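Local coordinates for Oxidored_FMN domain-containing protein ([Pseudomonas] geniculata N1, PDB 6L6J) that probably catalyses the oxidation of the amine 6-hydroxypseudooxynicotine, using a bound FMN and a [4Fe-4S] cluster, at residues A[29-34]-A[39-44]; A[43-48]-A[56-61]; A[319-324]-A[348-353]. All coordinates share one frame; numbering follows the deposited sequence.

Contact 1: A[29-34]-A[39-44]; sequences HATAMG and EEMIAF. With FMN (flavin mononucleotide), chain B.
Phe-44 presents one face of its ring to Thr-31 and part of its rim to His-29. The methyl CG2 of Thr-31 stands 3.6 Å from the ring centroid of Phe-44, 18° off the normal, a clear CH-pi contact. His-29 meets the same ring rim to rim: NE2 of His-29 lies 3.6 Å from CE2 of Phe-44, the planes are 80° apart and neither ring covers the other. FMN C6 lies at the edge of the imidazole, near its plane, and CB of His-29 is 3.5 Å from C5A of the flavin. A bond from His-29 ND1 to Ala-30 O, entering from above the carbonyl plane, helps fix the ring's rotation. Met-33 closes the row: with CG beside its own backbone N (chi1 -37°), its sulfur drops onto the helix backbone by Glu-40, and Met-33 CE reaches Phe-44 CD1 at 4.2 Å. The end of Met-41 lies by the loop backbone near Met-33 and Gly-34. Apolar contact thus joins the helix to a loop that lines the FMN site, where Ala-30 is an FMN-binding residue. The loop follows the first barrel strand, 24-26, and leads into helix 38-51; Glu-59 of neighbouring strand 55-62 touches both Ala-30 and Met-41.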
loop_
_atom_site.group_PDB
_atom_site.type_symbol
_atom_site.label_atom_id
_atom_site.label_comp_id
_atom_site.label_asym_id
_atom_site.label_seq_id
_atom_site.Cartn_x
_atom_site.Cartn_y
_atom_site.Cartn_z
ATOM N N HIS A 29 -7.636 -1.097 -8.275
ATOM C CA HIS A 29 -6.376 -0.638 -7.650
ATOM C C HIS A 29 -5.240 -0.798 -8.663
ATOM O O HIS A 29 -5.079 -1.951 -9.209
ATOM C CB HIS A 29 -6.146 -1.352 -6.311
ATOM C CG HIS A 29 -5.392 -2.630 -6.419
ATOM N ND1 HIS A 29 -4.054 -2.650 -6.730
ATOM C CD2 HIS A 29 -5.775 -3.911 -6.233
ATOM C CE1 HIS A 29 -3.637 -3.900 -6.756
ATOM N NE2 HIS A 29 -4.670 -4.701 -6.427
ATOM N N ALA A 30 -4.532 0.308 -8.933
ATOM C CA ALA A 30 -3.419 0.404 -9.904
ATOM C C ALA A 30 -2.311 -0.548 -9.486
ATOM O O ALA A 30 -2.099 -0.718 -8.279
ATOM C CB ALA A 30 -2.896 1.813 -9.996
ATOM N N THR A 31 -1.634 -1.131 -10.470
ATOM C CA THR A 31 -0.476 -2.042 -10.261
ATOM C C THR A 31 0.804 -1.429 -10.839
ATOM O O THR A 31 1.877 -2.042 -10.621
ATOM C CB THR A 31 -0.775 -3.416 -10.876
ATOM O OG1 THR A 31 -1.391 -3.162 -12.138
ATOM C CG2 THR A 31 -1.654 -4.267 -9.987
ATOM N N ALA A 32 0.685 -0.296 -11.549
ATOM C CA ALA A 32 1.791 0.407 -12.247
ATOM C C ALA A 32 2.486 -0.511 -13.258
ATOM O O ALA A 32 3.687 -0.356 -13.465
ATOM C CB ALA A 32 2.775 0.949 -11.241
ATOM N N MET A 33 1.758 -1.481 -13.792
ATOM C CA MET A 33 2.054 -2.206 -15.052
ATOM C C MET A 33 0.961 -1.773 -16.024
ATOM O O MET A 33 -0.249 -1.859 -15.626
ATOM C CB MET A 33 1.945 -3.727 -14.887
ATOM C CG MET A 33 2.437 -4.254 -13.574
ATOM S SD MET A 33 1.394 -5.588 -12.957
ATOM C CE MET A 33 2.350 -6.053 -11.512
ATOM N N GLY A 34 1.310 -1.305 -17.209
ATOM C CA GLY A 34 0.280 -0.791 -18.133
ATOM C C GLY A 34 0.055 -1.766 -19.269
ATOM O O GLY A 34 0.184 -2.990 -19.032
ATOM N N GLU A 39 1.933 -8.789 -19.428
ATOM C CA GLU A 39 2.126 -10.131 -18.817
ATOM C C GLU A 39 2.109 -9.989 -17.291
ATOM O O GLU A 39 1.555 -10.889 -16.599
ATOM C CB GLU A 39 3.403 -10.768 -19.361
ATOM C CG GLU A 39 3.306 -11.138 -20.834
ATOM C CD GLU A 39 2.459 -12.370 -21.116
ATOM O OE1 GLU A 39 1.818 -12.415 -22.202
ATOM O OE2 GLU A 39 2.439 -13.289 -20.247
ATOM N N GLU A 40 2.667 -8.882 -16.797
ATOM C CA GLU A 40 2.684 -8.517 -15.352
ATOM C C GLU A 40 1.224 -8.393 -14.872
ATOM O O GLU A 40 0.830 -9.087 -13.909
ATOM C CB GLU A 40 3.522 -7.251 -15.144
ATOM C CG GLU A 40 4.913 -7.354 -15.750
ATOM C CD GLU A 40 5.945 -6.322 -15.311
ATOM O OE1 GLU A 40 5.560 -5.306 -14.672
ATOM O OE2 GLU A 40 7.137 -6.514 -15.661
ATOM N N MET A 41 0.447 -7.550 -15.548
ATOM C CA MET A 41 -0.996 -7.323 -15.301
ATOM C C MET A 41 -1.766 -8.655 -15.328
ATOM O O MET A 41 -2.453 -8.961 -14.348
ATOM C CB MET A 41 -1.507 -6.381 -16.385
ATOM C CG MET A 41 -2.964 -6.071 -16.298
ATOM S SD MET A 41 -3.263 -4.713 -17.448
ATOM C CE MET A 41 -2.729 -3.346 -16.424
ATOM N N ILE A 42 -1.622 -9.431 -16.406
ATOM C CA ILE A 42 -2.265 -10.764 -16.592
ATOM C C ILE A 42 -1.944 -11.643 -15.375
ATOM O O ILE A 42 -2.883 -12.018 -14.684
ATOM C CB ILE A 42 -1.858 -11.390 -17.944
ATOM C CG1 ILE A 42 -2.658 -10.785 -19.100
ATOM C CG2 ILE A 42 -1.985 -12.900 -17.945
ATOM C CD1 ILE A 42 -2.024 -10.995 -20.477
ATOM N N ALA A 43 -0.675 -11.944 -15.120
ATOM C CA ALA A 43 -0.206 -12.825 -14.015
ATOM C C ALA A 43 -0.685 -12.267 -12.658
ATOM O O ALA A 43 -1.090 -13.047 -11.771
ATOM C CB ALA A 43 1.309 -12.946 -14.066
ATOM N N PHE A 44 -0.639 -10.947 -12.486
ATOM C CA PHE A 44 -1.101 -10.285 -11.245
ATOM C C PHE A 44 -2.568 -10.637 -11.043
ATOM O O PHE A 44 -2.870 -11.231 -10.029
ATOM C CB PHE A 44 -0.885 -8.767 -11.263
ATOM C CG PHE A 44 -1.214 -8.134 -9.936
ATOM C CD1 PHE A 44 -0.264 -8.075 -8.919
ATOM C CD2 PHE A 44 -2.495 -7.646 -9.677
ATOM C CE1 PHE A 44 -0.579 -7.534 -7.678
ATOM C CE2 PHE A 44 -2.812 -7.111 -8.434
ATOM C CZ PHE A 44 -1.853 -7.058 -7.439
HETATM N N1 FMN B . -8.747 3.183 -6.323
HETATM C C2 FMN B . -9.222 3.541 -7.560
HETATM O O2 FMN B . -10.398 3.908 -7.635
HETATM N N3 FMN B . -8.515 3.489 -8.696
HETATM C C4 FMN B . -7.238 3.068 -8.692
HETATM O O4 FMN B . -6.589 3.025 -9.736
HETATM C C4A FMN B . -6.620 2.683 -7.393
HETATM N N5 FMN B . -5.336 2.257 -7.319
HETATM C C5A FMN B . -4.845 1.845 -6.128
HETATM C C6 FMN B . -3.552 1.334 -6.058
HETATM C C7 FMN B . -3.067 0.898 -4.842
HETATM C C7M FMN B . -1.668 0.418 -4.775
HETATM C C8 FMN B . -3.904 0.932 -3.636
HETATM C C8M FMN B . -3.383 0.498 -2.298
HETATM C C9 FMN B . -5.179 1.428 -3.686
HETATM C C9A FMN B . -5.703 1.880 -4.889
HETATM N N10 FMN B . -7.023 2.347 -4.971
HETATM C C10 FMN B . -7.488 2.746 -6.200
HETATM C "C1'" FMN B . -7.933 2.408 -3.784
HETATM C "C2'" FMN B . -8.536 1.045 -3.502
HETATM O "O2'" FMN B . -9.396 0.742 -4.585
HETATM C "C3'" FMN B . -9.330 1.009 -2.230
HETATM O "O3'" FMN B . -10.459 1.872 -2.368
HETATM C "C4'" FMN B . -8.540 1.407 -0.984
HETATM O "O4'" FMN B . -7.232 0.786 -1.002
HETATM C "C5'" FMN B . -9.300 1.056 0.287
HETATM O "O5'" FMN B . -9.483 -0.349 0.322
HETATM P P FMN B . -8.442 -1.295 1.124
HETATM O O1P FMN B . -8.551 -0.891 2.577
HETATM O O2P FMN B . -8.961 -2.665 0.816
HETATM O O3P FMN B . -7.084 -1.006 0.513
#

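Contact 2: A[43-48]-A[56-61]; sequences AFRKAR and VCLEET. With FMN (flavin mononucleotide), chain B.
Arg-45 and Glu-59 reach each other through their torsions: the arginine turns at chi2 (-60°), and the glutamate sets CG between its backbone N and carbonyl carbon (chi1 65°) and bends at chi2. NH2 of Arg-45 then gives a salt-bridge hydrogen bond of 2.7 Å to OE1 of Glu-59, meeting the oxygen from above the carboxylate plane. The guanidinium is sandwiched, with Cys-57 O over one face, 3.4 Å from NH1 of Arg-45 but badly angled for a bond, and Phe-44 CD2 over the opposite face. Leu-58 CD1 and Val-56 CG1 pack along the aliphatic part of Arg-45. A leucine in place of Arg-45 would probably leave the buried carboxylate of Glu-59 without its charge partner and His-29 O without the NH2 that also bonds to it. Beside this pair, Arg-48 packs its CB against Val-56 CG2 and lays its guanidinium over the Phe-44 ring as a cation-pi contact. The segments of helix 38-51 and strand 55-62 run nearly antiparallel (155°), their axes 9.1 Å apart at closest approach, as the returning half of the barrel's first beta-alpha-beta unit, with strand 99-105 pairing next and helix 83-94 packing on Arg-45 and Leu-58.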
loop_
_atom_site.group_PDB
_atom_site.type_symbol
_atom_site.label_atom_id
_atom_site.label_comp_id
_atom_site.label_asym_id
_atom_site.label_seq_id
_atom_site.Cartn_x
_atom_site.Cartn_y
_atom_site.Cartn_z
ATOM N N ALA A 43 -0.675 -11.944 -15.120
ATOM C CA ALA A 43 -0.206 -12.825 -14.015
ATOM C C ALA A 43 -0.685 -12.267 -12.658
ATOM O O ALA A 43 -1.090 -13.047 -11.771
ATOM C CB ALA A 43 1.309 -12.946 -14.066
ATOM N N PHE A 44 -0.639 -10.947 -12.486
ATOM C CA PHE A 44 -1.101 -10.285 -11.245
ATOM C C PHE A 44 -2.568 -10.637 -11.043
ATOM O O PHE A 44 -2.870 -11.231 -10.029
ATOM C CB PHE A 44 -0.885 -8.767 -11.263
ATOM C CG PHE A 44 -1.214 -8.134 -9.936
ATOM C CD1 PHE A 44 -0.264 -8.075 -8.919
ATOM C CD2 PHE A 44 -2.495 -7.646 -9.677
ATOM C CE1 PHE A 44 -0.579 -7.534 -7.678
ATOM C CE2 PHE A 44 -2.812 -7.111 -8.434
ATOM C CZ PHE A 44 -1.853 -7.058 -7.439
ATOM N N ARG A 45 -3.434 -10.269 -11.980
ATOM C CA ARG A 45 -4.909 -10.413 -11.850
ATOM C C ARG A 45 -5.278 -11.904 -11.787
ATOM O O ARG A 45 -6.052 -12.282 -10.907
ATOM C CB ARG A 45 -5.600 -9.700 -13.015
ATOM C CG ARG A 45 -5.292 -8.215 -13.137
ATOM C CD ARG A 45 -5.702 -7.460 -11.905
ATOM N NE ARG A 45 -5.303 -6.069 -11.969
ATOM C CZ ARG A 45 -5.393 -5.196 -10.979
ATOM N NH1 ARG A 45 -5.890 -5.566 -9.815
ATOM N NH2 ARG A 45 -5.003 -3.945 -11.168
ATOM N N LYS A 46 -4.704 -12.740 -12.648
ATOM C CA LYS A 46 -4.941 -14.215 -12.638
ATOM C C LYS A 46 -4.888 -14.746 -11.191
ATOM O O LYS A 46 -5.809 -15.505 -10.785
ATOM C CB LYS A 46 -3.938 -14.949 -13.535
ATOM C CG LYS A 46 -4.308 -16.388 -13.881
ATOM C CD LYS A 46 -3.271 -17.102 -14.766
ATOM C CE LYS A 46 -3.130 -18.592 -14.487
ATOM N NZ LYS A 46 -1.708 -19.032 -14.499
ATOM N N ALA A 47 -3.869 -14.364 -10.428
ATOM C CA ALA A 47 -3.615 -14.917 -9.077
ATOM C C ALA A 47 -4.833 -14.672 -8.169
ATOM O O ALA A 47 -5.135 -15.515 -7.272
ATOM C CB ALA A 47 -2.360 -14.320 -8.500
ATOM N N ARG A 48 -5.523 -13.552 -8.381
ATOM C CA ARG A 48 -6.665 -13.131 -7.521
ATOM C C ARG A 48 -7.956 -13.844 -7.970
ATOM O O ARG A 48 -8.767 -14.208 -7.102
ATOM C CB ARG A 48 -6.694 -11.600 -7.474
ATOM C CG ARG A 48 -5.869 -11.068 -6.313
ATOM C CD ARG A 48 -4.765 -10.128 -6.714
ATOM N NE ARG A 48 -3.632 -10.205 -5.818
ATOM C CZ ARG A 48 -2.382 -10.419 -6.201
ATOM N NH1 ARG A 48 -2.094 -10.596 -7.479
ATOM N NH2 ARG A 48 -1.404 -10.427 -5.307
ATOM N N VAL A 56 -12.759 -9.456 -10.088
ATOM C CA VAL A 56 -11.414 -8.829 -10.123
ATOM C C VAL A 56 -11.453 -7.674 -11.106
ATOM O O VAL A 56 -11.897 -7.877 -12.238
ATOM C CB VAL A 56 -10.324 -9.864 -10.398
ATOM C CG1 VAL A 56 -8.975 -9.213 -10.615
ATOM C CG2 VAL A 56 -10.276 -10.855 -9.242
ATOM N N CYS A 57 -11.089 -6.485 -10.617
ATOM C CA CYS A 57 -11.287 -5.195 -11.321
ATOM C C CYS A 57 -9.940 -4.668 -11.808
ATOM O O CYS A 57 -8.915 -4.768 -11.078
ATOM C CB CYS A 57 -11.945 -4.151 -10.430
ATOM S SG CYS A 57 -13.749 -4.268 -10.304
ATOM N N LEU A 58 -9.942 -4.093 -13.006
ATOM C CA LEU A 58 -8.779 -3.332 -13.533
ATOM C C LEU A 58 -8.899 -1.910 -13.017
ATOM O O LEU A 58 -10.049 -1.459 -12.797
ATOM C CB LEU A 58 -8.718 -3.416 -15.057
ATOM C CG LEU A 58 -7.616 -4.335 -15.570
ATOM C CD1 LEU A 58 -7.649 -5.679 -14.861
ATOM C CD2 LEU A 58 -7.709 -4.511 -17.084
ATOM N N GLU A 59 -7.732 -1.299 -12.794
ATOM C CA GLU A 59 -7.530 0.048 -12.201
ATOM C C GLU A 59 -8.012 1.116 -13.195
ATOM O O GLU A 59 -8.603 0.745 -14.250
ATOM C CB GLU A 59 -6.049 0.236 -11.855
ATOM C CG GLU A 59 -5.110 0.252 -13.061
ATOM C CD GLU A 59 -4.267 -1.009 -13.273
ATOM O OE1 GLU A 59 -4.850 -2.120 -13.203
ATOM O OE2 GLU A 59 -3.021 -0.887 -13.538
ATOM N N GLU A 60 -7.759 2.393 -12.880
ATOM C CA GLU A 60 -8.180 3.551 -13.716
ATOM C C GLU A 60 -7.783 3.277 -15.170
ATOM O O GLU A 60 -6.606 3.181 -15.449
ATOM C CB GLU A 60 -7.639 4.876 -13.176
ATOM C CG GLU A 60 -6.140 4.923 -12.921
ATOM C CD GLU A 60 -5.661 6.325 -12.570
ATOM O OE1 GLU A 60 -6.514 7.169 -12.123
ATOM O OE2 GLU A 60 -4.448 6.586 -12.754
ATOM N N THR A 61 -8.765 3.065 -16.042
ATOM C CA THR A 61 -8.549 2.696 -17.462
ATOM C C THR A 61 -8.892 3.905 -18.335
ATOM O O THR A 61 -10.091 4.240 -18.443
ATOM C CB THR A 61 -9.365 1.449 -17.800
ATOM O OG1 THR A 61 -8.797 0.433 -16.976
ATOM C CG2 THR A 61 -9.327 1.084 -19.267
HETATM N N1 FMN B . -8.747 3.183 -6.323
HETATM C C2 FMN B . -9.222 3.541 -7.560
HETATM O O2 FMN B . -10.398 3.908 -7.635
HETATM N N3 FMN B . -8.515 3.489 -8.696
HETATM C C4 FMN B . -7.238 3.068 -8.692
HETATM O O4 FMN B . -6.589 3.025 -9.736
HETATM C C4A FMN B . -6.620 2.683 -7.393
HETATM N N5 FMN B . -5.336 2.257 -7.319
HETATM C C5A FMN B . -4.845 1.845 -6.128
HETATM C C6 FMN B . -3.552 1.334 -6.058
HETATM C C7 FMN B . -3.067 0.898 -4.842
HETATM C C7M FMN B . -1.668 0.418 -4.775
HETATM C C8 FMN B . -3.904 0.932 -3.636
HETATM C C8M FMN B . -3.383 0.498 -2.298
HETATM C C9 FMN B . -5.179 1.428 -3.686
HETATM C C9A FMN B . -5.703 1.880 -4.889
HETATM N N10 FMN B . -7.023 2.347 -4.971
HETATM C C10 FMN B . -7.488 2.746 -6.200
HETATM C "C1'" FMN B . -7.933 2.408 -3.784
HETATM C "C2'" FMN B . -8.536 1.045 -3.502
HETATM O "O2'" FMN B . -9.396 0.742 -4.585
HETATM C "C3'" FMN B . -9.330 1.009 -2.230
HETATM O "O3'" FMN B . -10.459 1.872 -2.368
HETATM C "C4'" FMN B . -8.540 1.407 -0.984
HETATM O "O4'" FMN B . -7.232 0.786 -1.002
HETATM C "C5'" FMN B . -9.300 1.056 0.287
HETATM O "O5'" FMN B . -9.483 -0.349 0.322
HETATM P P FMN B . -8.442 -1.295 1.124
HETATM O O1P FMN B . -8.551 -0.891 2.577
HETATM O O2P FMN B . -8.961 -2.665 0.816
HETATM O O3P FMN B . -7.084 -1.006 0.513
#

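Contact 3: A[319-324]-A[348-353]; sequences AARPSI and NACTAE. With FMN (flavin mononucleotide), chain B; SF4 (iron/sulfur cluster), chain C.
Arg-321 and Asn-348 meet at the phosphate end of an FMN-binding TIM barrel, where the turn after the eighth strand, 316-319, faces the cysteine-rich loop and helix 349-355 that hold the [4Fe-4S] cluster. The hydrogen bond between the segments comes first. NH1 of Arg-321 bonds to OD1 of Asn-348 at 2.9 Å, in the carbonyl plane and on a lone pair of the amide oxygen, although amide and guanidinium planes are turned 48° apart. The same NH1 is shared with Gly-268 O, while Asn-348 ND2 is taken by the carbonyls of Thr-564 and Ser-267, so the amide is held at both ends.

Hydrogen bonds to the phosphate form the second group. A bend at chi3 (-52°) swings the guanidinium round so that its edge meets the anion: NE of Arg-321 bonds to FMN O3P at 2.7 Å, and its NH2 to FMN O1P at 2.9 Å. Backbone amides of the turn after strand 316-319 add to the grip, Ala-320 N donating almost straight to FMN O2P at 2.9 Å and Arg-321 N to FMN O3P at 3.2 Å. The arginine and these N-H groups would together be expected to stabilise the phosphate's negative charge, and Asn-348 probably acts as a second-shell residue that helps to place the arginine.

Metal and apolar contacts complete the account. Cys-350 SG binds iron FE4 of the cluster at 2.1 Å, the other ligands being Cys-344, Cys-347 and Cys-362. Ile-324 CD1 packs on Cys-350 CB at 4.3 Å, and its CG2 branch lies against cluster sulfide S1. One segment therefore touches both cofactors, and so does the other: three residues after Asn-348, Thr-351 places OG1 3.3 Å from the methyl carbon C8M of the flavin.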
loop_
_atom_site.group_PDB
_atom_site.type_symbol
_atom_site.label_atom_id
_atom_site.label_comp_id
_atom_site.label_asym_id
_atom_site.label_seq_id
_atom_site.Cartn_x
_atom_site.Cartn_y
_atom_site.Cartn_z
ATOM N N ALA A 319 -12.362 -5.120 -1.357
ATOM C CA ALA A 319 -10.946 -5.173 -0.917
ATOM C C ALA A 319 -10.000 -4.773 -2.048
ATOM O O ALA A 319 -10.263 -5.115 -3.204
ATOM C CB ALA A 319 -10.608 -6.539 -0.390
ATOM N N ALA A 320 -8.937 -4.058 -1.694
ATOM C CA ALA A 320 -7.719 -3.887 -2.526
ATOM C C ALA A 320 -6.544 -4.488 -1.744
ATOM O O ALA A 320 -6.121 -5.591 -2.093
ATOM C CB ALA A 320 -7.501 -2.424 -2.898
ATOM N N ARG A 321 -6.093 -3.804 -0.692
ATOM C CA ARG A 321 -4.845 -4.166 0.034
ATOM C C ARG A 321 -4.931 -5.605 0.539
ATOM O O ARG A 321 -4.009 -6.388 0.344
ATOM C CB ARG A 321 -4.516 -3.163 1.149
ATOM C CG ARG A 321 -3.748 -1.953 0.640
ATOM C CD ARG A 321 -3.653 -0.802 1.606
ATOM N NE ARG A 321 -4.963 -0.422 2.122
ATOM C CZ ARG A 321 -5.138 0.396 3.151
ATOM N NH1 ARG A 321 -4.097 0.967 3.735
ATOM N NH2 ARG A 321 -6.345 0.644 3.597
ATOM N N PRO A 322 -6.024 -6.016 1.196
ATOM C CA PRO A 322 -6.142 -7.403 1.665
ATOM C C PRO A 322 -5.950 -8.434 0.542
ATOM O O PRO A 322 -5.265 -9.447 0.778
ATOM C CB PRO A 322 -7.551 -7.455 2.269
ATOM C CG PRO A 322 -7.786 -6.017 2.705
ATOM C CD PRO A 322 -7.157 -5.176 1.612
ATOM N N SER A 323 -6.492 -8.152 -0.647
ATOM C CA SER A 323 -6.327 -9.010 -1.845
ATOM C C SER A 323 -4.879 -8.994 -2.368
ATOM O O SER A 323 -4.529 -9.896 -3.142
ATOM C CB SER A 323 -7.318 -8.625 -2.936
ATOM O OG SER A 323 -7.039 -7.345 -3.455
ATOM N N ILE A 324 -4.101 -7.959 -2.062
ATOM C CA ILE A 324 -2.682 -7.814 -2.494
ATOM C C ILE A 324 -1.846 -8.732 -1.608
ATOM O O ILE A 324 -1.059 -9.525 -2.147
ATOM C CB ILE A 324 -2.234 -6.340 -2.417
ATOM C CG1 ILE A 324 -2.822 -5.512 -3.571
ATOM C CG2 ILE A 324 -0.713 -6.214 -2.364
ATOM C CD1 ILE A 324 -2.641 -3.999 -3.422
ATOM N N ASN A 348 1.391 0.603 3.493
ATOM C CA ASN A 348 1.200 1.339 2.209
ATOM C C ASN A 348 2.500 1.361 1.376
ATOM O O ASN A 348 2.668 2.288 0.556
ATOM C CB ASN A 348 0.648 2.741 2.455
ATOM C CG ASN A 348 -0.851 2.762 2.672
ATOM O OD1 ASN A 348 -1.494 1.715 2.726
ATOM N ND2 ASN A 348 -1.420 3.959 2.808
ATOM N N ALA A 349 3.357 0.347 1.501
ATOM C CA ALA A 349 4.515 0.140 0.605
ATOM C C ALA A 349 4.031 -0.175 -0.828
ATOM O O ALA A 349 4.783 0.127 -1.774
ATOM C CB ALA A 349 5.398 -0.954 1.158
ATOM N N CYS A 350 2.832 -0.766 -0.992
ATOM C CA CYS A 350 2.154 -0.998 -2.306
ATOM C C CYS A 350 1.835 0.356 -2.964
ATOM O O CYS A 350 2.157 0.579 -4.138
ATOM C CB CYS A 350 0.879 -1.829 -2.149
ATOM S SG CYS A 350 -0.214 -1.324 -0.791
ATOM N N THR A 351 1.235 1.231 -2.184
ATOM C CA THR A 351 0.921 2.646 -2.498
ATOM C C THR A 351 2.207 3.380 -2.925
ATOM O O THR A 351 2.174 4.169 -3.933
ATOM C CB THR A 351 0.192 3.205 -1.261
ATOM O OG1 THR A 351 -1.140 2.676 -1.336
ATOM C CG2 THR A 351 0.169 4.701 -1.158
ATOM N N ALA A 352 3.299 3.168 -2.187
ATOM C CA ALA A 352 4.545 3.952 -2.343
ATOM C C ALA A 352 5.096 3.722 -3.748
ATOM O O ALA A 352 5.393 4.715 -4.447
ATOM C CB ALA A 352 5.549 3.590 -1.271
ATOM N N GLU A 353 5.233 2.456 -4.150
ATOM C CA GLU A 353 5.809 2.125 -5.473
ATOM C C GLU A 353 4.902 2.783 -6.500
ATOM O O GLU A 353 5.390 3.588 -7.298
ATOM C CB GLU A 353 5.923 0.611 -5.648
ATOM C CG GLU A 353 6.969 -0.031 -4.754
ATOM C CD GLU A 353 8.343 0.611 -4.850
ATOM O OE1 GLU A 353 9.042 0.640 -3.817
ATOM O OE2 GLU A 353 8.706 1.114 -5.958
HETATM N N1 FMN B . -8.747 3.183 -6.323
HETATM C C2 FMN B . -9.222 3.541 -7.560
HETATM O O2 FMN B . -10.398 3.908 -7.635
HETATM N N3 FMN B . -8.515 3.489 -8.696
HETATM C C4 FMN B . -7.238 3.068 -8.692
HETATM O O4 FMN B . -6.589 3.025 -9.736
HETATM C C4A FMN B . -6.620 2.683 -7.393
HETATM N N5 FMN B . -5.336 2.257 -7.319
HETATM C C5A FMN B . -4.845 1.845 -6.128
HETATM C C6 FMN B . -3.552 1.334 -6.058
HETATM C C7 FMN B . -3.067 0.898 -4.842
HETATM C C7M FMN B . -1.668 0.418 -4.775
HETATM C C8 FMN B . -3.904 0.932 -3.636
HETATM C C8M FMN B . -3.383 0.498 -2.298
HETATM C C9 FMN B . -5.179 1.428 -3.686
HETATM C C9A FMN B . -5.703 1.880 -4.889
HETATM N N10 FMN B . -7.023 2.347 -4.971
HETATM C C10 FMN B . -7.488 2.746 -6.200
HETATM C "C1'" FMN B . -7.933 2.408 -3.784
HETATM C "C2'" FMN B . -8.536 1.045 -3.502
HETATM O "O2'" FMN B . -9.396 0.742 -4.585
HETATM C "C3'" FMN B . -9.330 1.009 -2.230
HETATM O "O3'" FMN B . -10.459 1.872 -2.368
HETATM C "C4'" FMN B . -8.540 1.407 -0.984
HETATM O "O4'" FMN B . -7.232 0.786 -1.002
HETATM C "C5'" FMN B . -9.300 1.056 0.287
HETATM O "O5'" FMN B . -9.483 -0.349 0.322
HETATM P P FMN B . -8.442 -1.295 1.124
HETATM O O1P FMN B . -8.551 -0.891 2.577
HETATM O O2P FMN B . -8.961 -2.665 0.816
HETATM O O3P FMN B . -7.084 -1.006 0.513
HETATM FE FE1 SF4 C . 1.631 -3.252 3.345
HETATM FE FE2 SF4 C . -1.160 -4.343 2.939
HETATM FE FE3 SF4 C . 1.148 -5.464 1.408
HETATM FE FE4 SF4 C . 0.064 -2.725 0.739
HETATM S S1 SF4 C . -0.749 -4.632 0.875
HETATM S S2 SF4 C . 1.979 -3.505 1.279
HETATM S S3 SF4 C . -0.275 -2.403 2.793
HETATM S S4 SF4 C . 0.739 -5.179 3.425
#

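All three contacts are buried and touch FMN, yet they differ in depth and chemistry. The centre of contact 3 lies about 3 Å from that of the chain, those of contacts 1 and 2 about 15 Å out, and Glu-40 of contact 1 is partly exposed. Contacts 1 and 2 share helix 38-51, their centres about 6 Å apart; Phe-44 belongs to both, touching the loop in contact 1 and flanking Arg-45 in contact 2. The first is apolar and aromatic, the second built on an ion pair. Contact 3 instead joins the barrel's last turn to the cluster helix through a direct arginine-asparagine bond and shared cofactors. Arg-48 NE to Ser-323 O (2.8 Å) links contact 2 to it, and His-29 CE1 packs on Ile-324 CD1, linking contact 1.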